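Local coordinates for Lin2634 protein (Listeria innocua, PDB 3MZO), which binds calcium in the crystal and is probably an HD-domain phosphohydrolase of the 5'-deoxynucleotidase YfbR-like family, at residues Gln43-Val48 with Met176-Tyr181. Residues are numbered along the deposited sequence; the frame is centred on the assembly and turned at random.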
loop_
_atom_site.group_PDB
_atom_site.type_symbol
_atom_site.label_atom_id
_atom_site.label_comp_id
_atom_site.label_asym_id
_atom_site.label_seq_id
_atom_site.Cartn_x
_atom_site.Cartn_y
_atom_site.Cartn_z
ATOM N N GLN B 43 10.357 -29.891 1.862
ATOM C CA GLN B 43 11.772 -30.257 1.744
ATOM C C GLN B 43 12.309 -30.705 3.081
ATOM O O GLN B 43 13.083 -31.656 3.151
ATOM C CB GLN B 43 12.561 -29.042 1.238
ATOM C CG GLN B 43 14.107 -29.114 1.274
ATOM C CD GLN B 43 14.727 -27.911 0.609
ATOM O OE1 GLN B 43 14.997 -27.910 -0.600
ATOM N NE2 GLN B 43 14.926 -26.865 1.380
ATOM N N PHE B 44 11.943 -29.995 4.148
ATOM C CA PHE B 44 12.387 -30.404 5.452
ATOM C C PHE B 44 11.780 -31.751 5.835
ATOM O O PHE B 44 12.483 -32.640 6.317
ATOM C CB PHE B 44 12.080 -29.383 6.538
ATOM C CG PHE B 44 12.311 -29.930 7.904
ATOM C CD1 PHE B 44 13.586 -30.071 8.384
ATOM C CD2 PHE B 44 11.243 -30.384 8.680
ATOM C CE1 PHE B 44 13.817 -30.651 9.647
ATOM C CE2 PHE B 44 11.462 -30.932 9.932
ATOM C CZ PHE B 44 12.764 -31.060 10.414
ATOM N N PHE B 45 10.476 -31.926 5.630
ATOM C CA PHE B 45 9.877 -33.211 5.960
ATOM C C PHE B 45 10.446 -34.356 5.113
ATOM O O PHE B 45 10.562 -35.499 5.596
ATOM C CB PHE B 45 8.330 -33.161 5.929
ATOM C CG PHE B 45 7.728 -32.347 7.060
ATOM C CD1 PHE B 45 8.146 -32.522 8.378
ATOM C CD2 PHE B 45 6.746 -31.391 6.799
ATOM C CE1 PHE B 45 7.610 -31.752 9.406
ATOM C CE2 PHE B 45 6.194 -30.636 7.835
ATOM C CZ PHE B 45 6.633 -30.807 9.120
ATOM N N GLY B 46 10.781 -34.070 3.871
ATOM C CA GLY B 46 11.494 -35.007 3.023
ATOM C C GLY B 46 12.776 -35.541 3.692
ATOM O O GLY B 46 13.056 -36.745 3.643
ATOM N N ALA B 47 13.534 -34.623 4.302
ATOM C CA ALA B 47 14.744 -34.950 5.050
ATOM C C ALA B 47 14.419 -35.849 6.219
ATOM O O ALA B 47 15.128 -36.835 6.457
ATOM C CB ALA B 47 15.461 -33.658 5.520
ATOM N N VAL B 48 13.329 -35.549 6.921
ATOM C CA VAL B 48 12.932 -36.344 8.062
ATOM C C VAL B 48 12.573 -37.756 7.615
ATOM O O VAL B 48 13.000 -38.728 8.218
ATOM C CB VAL B 48 11.750 -35.713 8.848
ATOM C CG1 VAL B 48 11.271 -36.675 9.918
ATOM C CG2 VAL B 48 12.193 -34.352 9.470
HETATM N N MSE B 176 3.208 -40.802 10.534
HETATM C CA MSE B 176 4.377 -40.389 9.760
HETATM C C MSE B 176 5.527 -39.906 10.649
HETATM O O MSE B 176 5.323 -39.166 11.612
HETATM C CB MSE B 176 4.006 -39.251 8.800
HETATM C CG MSE B 176 3.034 -39.575 7.669
HETATM SE SE MSE B 176 2.603 -37.937 6.714
HETATM C CE MSE B 176 4.244 -37.748 5.658
ATOM N N ALA B 177 6.746 -40.282 10.271
ATOM C CA ALA B 177 7.953 -39.767 10.947
ATOM C C ALA B 177 7.970 -38.228 10.960
ATOM O O ALA B 177 8.292 -37.621 11.976
ATOM C CB ALA B 177 9.209 -40.318 10.282
ATOM N N SER B 178 7.599 -37.618 9.838
ATOM C CA SER B 178 7.441 -36.141 9.728
ATOM C C SER B 178 6.636 -35.497 10.850
ATOM O O SER B 178 7.093 -34.537 11.493
ATOM C CB SER B 178 6.744 -35.783 8.406
ATOM O OG SER B 178 7.564 -36.101 7.311
ATOM N N VAL B 179 5.427 -36.007 11.064
ATOM C CA VAL B 179 4.533 -35.458 12.061
ATOM C C VAL B 179 4.985 -35.857 13.458
ATOM O O VAL B 179 4.827 -35.068 14.393
ATOM C CB VAL B 179 3.052 -35.864 11.794
ATOM C CG1 VAL B 179 2.119 -35.373 12.934
ATOM C CG2 VAL B 179 2.608 -35.343 10.441
ATOM N N LYS B 180 5.562 -37.049 13.621
ATOM C CA LYS B 180 6.121 -37.410 14.929
ATOM C C LYS B 180 7.187 -36.377 15.256
ATOM O O LYS B 180 7.243 -35.866 16.383
ATOM C CB LYS B 180 6.756 -38.814 14.938
ATOM C CG LYS B 180 5.775 -39.993 15.024
ATOM C CD LYS B 180 6.572 -41.319 15.053
ATOM C CE LYS B 180 5.837 -42.462 14.386
ATOM N NZ LYS B 180 4.625 -42.832 15.136
ATOM N N TYR B 181 8.039 -36.065 14.283
ATOM C CA TYR B 181 9.055 -35.049 14.518
ATOM C C TYR B 181 8.436 -33.702 14.850
ATOM O O TYR B 181 8.836 -33.061 15.813
ATOM C CB TYR B 181 10.010 -34.883 13.330
ATOM C CG TYR B 181 11.130 -33.963 13.710
ATOM C CD1 TYR B 181 12.256 -34.458 14.366
ATOM C CD2 TYR B 181 11.037 -32.589 13.499
ATOM C CE1 TYR B 181 13.285 -33.618 14.760
ATOM C CE2 TYR B 181 12.070 -31.734 13.885
ATOM C CZ TYR B 181 13.191 -32.269 14.513
ATOM O OH TYR B 181 14.203 -31.456 14.923
#
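Phe44 and Phe45, with Val48 a turn further on, of helix 31-51 meet Ala177, Ser178 and Tyr181 at the start of helix 177-191. The axes of the two short segments approach to 9.0 Å and cross at 105°. The backbones come nearest at Phe45 and Ser178, whose CA atoms are 5.4 Å apart. No hydrogen bond links the segments; the contact is made by van der Waals packing. Between the aromatic residues, Phe44 CZ reaches Tyr181 CE2 at 3.6 Å, the tyrosine atom lying at the edge of the phenylalanine ring, near its plane. The two planes are inclined at 59°, an oblique pairing, with the side chains crossing at about a right angle. Val48 touches mainly through CG1, which rests against the backbone of the helix start, 3.7 Å from Ala177 O and close to Ser178 N; its apolar partner is Tyr181 CB at 4.1 Å, and CG2 lies obliquely to the Tyr181 ring. The small Ser178 lets Phe45 in close. Its CB lies 3.5 Å from Phe45 CD1, its OG sits 3.3 Å from Phe45 CB, and its carbonyl oxygen approaches CE1 obliquely. The polar need of that hydroxyl is met by a hydrogen bond to Glu49 OE2, on the residue following Val48, which ties the serine to the same helix that its CB packs against. The crossing belongs to the all-helical HD domain, whose calcium ligands include His34 on helix 31-51 and Asp138 on helix 129-151; the latter helix adjoins this junction, Ile136 touching both Phe45 and Ser178. Further along helix 177-191, Ile186 packs on Phe44 and Tyr181, while Phe113 of the second subunit meets the Phe44 ring edge-to-face and also packs on Val48, bringing this helix crossing into the subunit interface.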